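Local coordinates for collagen alpha-1(XV) chain (Homo sapiens, PDB 3N3F), which probably drives the association of three collagen XV chains through its trimerization domain, helping to set up the triple helix of this basement-membrane collagen, at residues T4-M9 / T23-R28. Numbering follows the deposited sequence.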
ATOM      1  N   THR A   4       2.399   0.939 -10.504  1.00 18.11           N
ATOM      2  CA  THR A   4       3.251   1.357 -11.608  1.00 17.37           C
ATOM      3  C   THR A   4       4.447   2.067 -10.990  1.00 16.77           C
ATOM      4  O   THR A   4       4.563   2.123  -9.766  1.00 14.84           O
ATOM      5  CB  THR A   4       2.505   2.304 -12.574  1.00 20.44           C
ATOM      6  OG1 THR A   4       3.367   2.634 -13.670  1.00 21.09           O
ATOM      7  CG2 THR A   4       2.074   3.580 -11.861  1.00 21.11           C
ATOM      8  N   ALA A   5       5.330   2.614 -11.822  1.00 17.39           N
ATOM      9  CA  ALA A   5       6.514   3.284 -11.298  1.00 16.19           C
ATOM     10  C   ALA A   5       7.069   4.398 -12.178  1.00 17.51           C
ATOM     11  O   ALA A   5       6.735   4.514 -13.353  1.00 16.43           O
ATOM     12  CB  ALA A   5       7.605   2.251 -11.038  1.00 20.60           C
ATOM     13  N   PHE A   6       7.925   5.217 -11.576  1.00 16.22           N
ATOM     14  CA  PHE A   6       8.584   6.319 -12.266  1.00 16.23           C
ATOM     15  C   PHE A   6      10.013   6.339 -11.741  1.00 17.06           C
ATOM     16  O   PHE A   6      10.287   5.802 -10.670  1.00 15.90           O
ATOM     17  CB  PHE A   6       7.895   7.650 -11.947  1.00 14.03           C
ATOM     18  CG  PHE A   6       6.503   7.764 -12.509  1.00 15.39           C
ATOM     19  CD1 PHE A   6       6.300   8.113 -13.841  1.00 16.08           C
ATOM     20  CD2 PHE A   6       5.394   7.501 -11.709  1.00 15.57           C
ATOM     21  CE1 PHE A   6       5.009   8.196 -14.368  1.00 16.35           C
ATOM     22  CE2 PHE A   6       4.102   7.580 -12.225  1.00 16.25           C
ATOM     23  CZ  PHE A   6       3.910   7.929 -13.558  1.00 15.90           C
ATOM     24  N   SER A   7      10.925   6.948 -12.489  1.00 17.59           N
ATOM     25  CA  SER A   7      12.308   7.018 -12.044  1.00 20.13           C
ATOM     26  C   SER A   7      12.366   7.788 -10.735  1.00 19.73           C
ATOM     27  O   SER A   7      12.984   7.345  -9.766  1.00 19.68           O
ATOM     28  CB  SER A   7      13.179   7.718 -13.091  1.00 37.77           C
ATOM     29  OG  SER A   7      13.308   6.937 -14.266  1.00 43.48           O
ATOM     30  N   ASN A   8      11.696   8.936 -10.710  1.00 14.91           N
ATOM     31  CA  ASN A   8      11.676   9.791  -9.529  1.00 14.40           C
ATOM     32  C   ASN A   8      10.375  10.582  -9.399  1.00 14.12           C
ATOM     33  O   ASN A   8       9.481  10.479 -10.243  1.00  8.63           O
ATOM     34  CB  ASN A   8      12.862  10.750  -9.573  1.00 23.15           C
ATOM     35  CG  ASN A   8      13.042  11.375 -10.935  1.00 22.87           C
ATOM     36  OD1 ASN A   8      14.105  11.263 -11.539  1.00 29.10           O
ATOM     37  ND2 ASN A   8      12.000  12.033 -11.431  1.00 21.12           N
ATOM     38  N   MET A   9      10.286  11.383  -8.340  1.00 14.78           N
ATOM     39  CA  MET A   9       9.088  12.160  -8.071  1.00 15.63           C
ATOM     40  C   MET A   9       8.697  13.115  -9.188  1.00 14.32           C
ATOM     41  O   MET A   9       7.524  13.211  -9.538  1.00 14.16           O
ATOM     42  CB  MET A   9       9.240  12.952  -6.772  1.00 18.76           C
ATOM     43  CG  MET A   9       7.944  13.608  -6.326  1.00 22.03           C
ATOM     44  SD  MET A   9       8.124  14.646  -4.870  1.00 25.69           S
ATOM     45  CE  MET A   9       8.543  13.443  -3.652  1.00 28.62           C
ATOM     46  N   THR A  23      -4.250   4.164  -7.661  1.00 21.81           N
ATOM     47  CA  THR A  23      -3.128   3.328  -8.088  1.00 19.61           C
ATOM     48  C   THR A  23      -1.906   3.628  -7.227  1.00 18.18           C
ATOM     49  O   THR A  23      -1.721   4.756  -6.777  1.00 18.42           O
ATOM     50  CB  THR A  23      -2.749   3.598  -9.569  1.00 26.28           C
ATOM     51  OG1 THR A  23      -3.843   3.244 -10.419  1.00 31.38           O
ATOM     52  CG2 THR A  23      -1.526   2.789  -9.970  1.00 25.63           C
ATOM     53  N   PHE A  24      -1.081   2.612  -6.990  1.00 16.34           N
ATOM     54  CA  PHE A  24       0.134   2.781  -6.203  1.00 15.00           C
ATOM     55  C   PHE A  24       1.294   3.148  -7.124  1.00 12.89           C
ATOM     56  O   PHE A  24       1.427   2.594  -8.214  1.00 13.62           O
ATOM     57  CB  PHE A  24       0.444   1.497  -5.436  1.00 16.25           C
ATOM     58  CG  PHE A  24      -0.428   1.293  -4.231  1.00 16.96           C
ATOM     59  CD1 PHE A  24      -0.148   1.949  -3.039  1.00 17.90           C
ATOM     60  CD2 PHE A  24      -1.541   0.462  -4.295  1.00 18.53           C
ATOM     61  CE1 PHE A  24      -0.966   1.782  -1.917  1.00 20.82           C
ATOM     62  CE2 PHE A  24      -2.366   0.287  -3.183  1.00 21.30           C
ATOM     63  CZ  PHE A  24      -2.075   0.951  -1.993  1.00 23.80           C
ATOM     64  N   ILE A  25       2.129   4.085  -6.680  1.00 14.19           N
ATOM     65  CA  ILE A  25       3.262   4.552  -7.477  1.00 12.35           C
ATOM     66  C   ILE A  25       4.608   4.359  -6.781  1.00 12.62           C
ATOM     67  O   ILE A  25       4.860   4.922  -5.721  1.00 14.24           O
ATOM     68  CB  ILE A  25       3.112   6.050  -7.821  1.00 14.09           C
ATOM     69  CG1 ILE A  25       1.783   6.292  -8.541  1.00 14.82           C
ATOM     70  CG2 ILE A  25       4.287   6.502  -8.686  1.00 13.77           C
ATOM     71  CD1 ILE A  25       1.519   7.754  -8.856  1.00 15.53           C
ATOM     72  N   TYR A  26       5.475   3.572  -7.402  1.00 12.31           N
ATOM     73  CA  TYR A  26       6.798   3.296  -6.860  1.00 14.34           C
ATOM     74  C   TYR A  26       7.828   4.204  -7.515  1.00 15.61           C
ATOM     75  O   TYR A  26       7.835   4.364  -8.734  1.00 18.65           O
ATOM     76  CB  TYR A  26       7.155   1.830  -7.118  1.00 12.63           C
ATOM     77  CG  TYR A  26       8.534   1.384  -6.664  1.00 16.41           C
ATOM     78  CD1 TYR A  26       8.946   1.547  -5.343  1.00 13.60           C
ATOM     79  CD2 TYR A  26       9.380   0.698  -7.535  1.00 15.16           C
ATOM     80  CE1 TYR A  26      10.159   1.024  -4.896  1.00 17.22           C
ATOM     81  CE2 TYR A  26      10.597   0.172  -7.099  1.00 17.66           C
ATOM     82  CZ  TYR A  26      10.975   0.335  -5.777  1.00 18.48           C
ATOM     83  OH  TYR A  26      12.147  -0.224  -5.328  1.00 19.05           O
ATOM     84  N   LEU A  27       8.682   4.820  -6.707  1.00 15.39           N
ATOM     85  CA  LEU A  27       9.733   5.675  -7.243  1.00 17.38           C
ATOM     86  C   LEU A  27      11.022   4.871  -7.144  1.00 19.00           C
ATOM     87  O   LEU A  27      11.554   4.664  -6.053  1.00 19.03           O
ATOM     88  CB  LEU A  27       9.839   6.977  -6.446  1.00 20.06           C
ATOM     89  CG  LEU A  27       8.563   7.827  -6.410  1.00 18.20           C
ATOM     90  CD1 LEU A  27       8.888   9.189  -5.821  1.00 19.63           C
ATOM     91  CD2 LEU A  27       7.996   7.994  -7.820  1.00 19.70           C
ATOM     92  N   ARG A  28      11.502   4.404  -8.293  1.00 21.80           N
ATOM     93  CA  ARG A  28      12.702   3.579  -8.362  1.00 25.15           C
ATOM     94  C   ARG A  28      13.937   4.172  -7.696  1.00 24.93           C
ATOM     95  O   ARG A  28      14.606   3.497  -6.916  1.00 25.91           O
ATOM     96  CB  ARG A  28      13.018   3.233  -9.827  1.00 24.54           C
ATOM     97  CG  ARG A  28      11.919   2.432 -10.530  1.00 24.78           C
ATOM     98  CD  ARG A  28      12.400   1.851 -11.855  1.00 25.99           C
ATOM     99  NE  ARG A  28      12.812   2.881 -12.807  1.00 28.15           N
ATOM    100  CZ  ARG A  28      11.998   3.492 -13.665  1.00 29.58           C
ATOM    101  NH1 ARG A  28      10.707   3.184 -13.710  1.00 29.06           N
ATOM    102  NH2 ARG A  28      12.478   4.422 -14.479  1.00 30.04           N
TER
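R28 lays one face of its guanidinium over the peptide that links F6 to S7, an example of how two parallel strands are joined by more than their backbone ladder; S7 N sits 3.4 Å above the guanidinium plane, offset toward the rim. A bend at chi3 (-61°) puts NE back toward segment 4-9. The backbone of R28 bonds to F6 O (R28 N to F6 O, 3.0 Å) while its side chain packs over the next peptide. L27 projects on the face shared with F6, I25 and T4: its CD1 packs against M9 CB at 3.9 Å, where the helix begins, and CD2 meets F6 CB. The phenyl ring of F6 receives I25 CG2 at its edge, in the ring plane, 3.4 Å from F6 CD2; M12 of helix 9-13 touches both residues. At the far end T4 CG2 approaches T23 CG2 obliquely, beside the bond from T4 N to F24 O. Two further bonds, Y26 N to T4 O, with an N-H...O angle of 170°, and F6 N to Y26 O, complete the ladder. On the other face A5 CB rests at the edge of the Y26 ring, whose OH is hydrogen-bonded to E21 of a second subunit. Pairing strand 3-6 in parallel with 23-27, with helix 9-13 in the connection, makes a beta-alpha-beta unit at one edge of the mixed sheet within this chain of the trimerization domain.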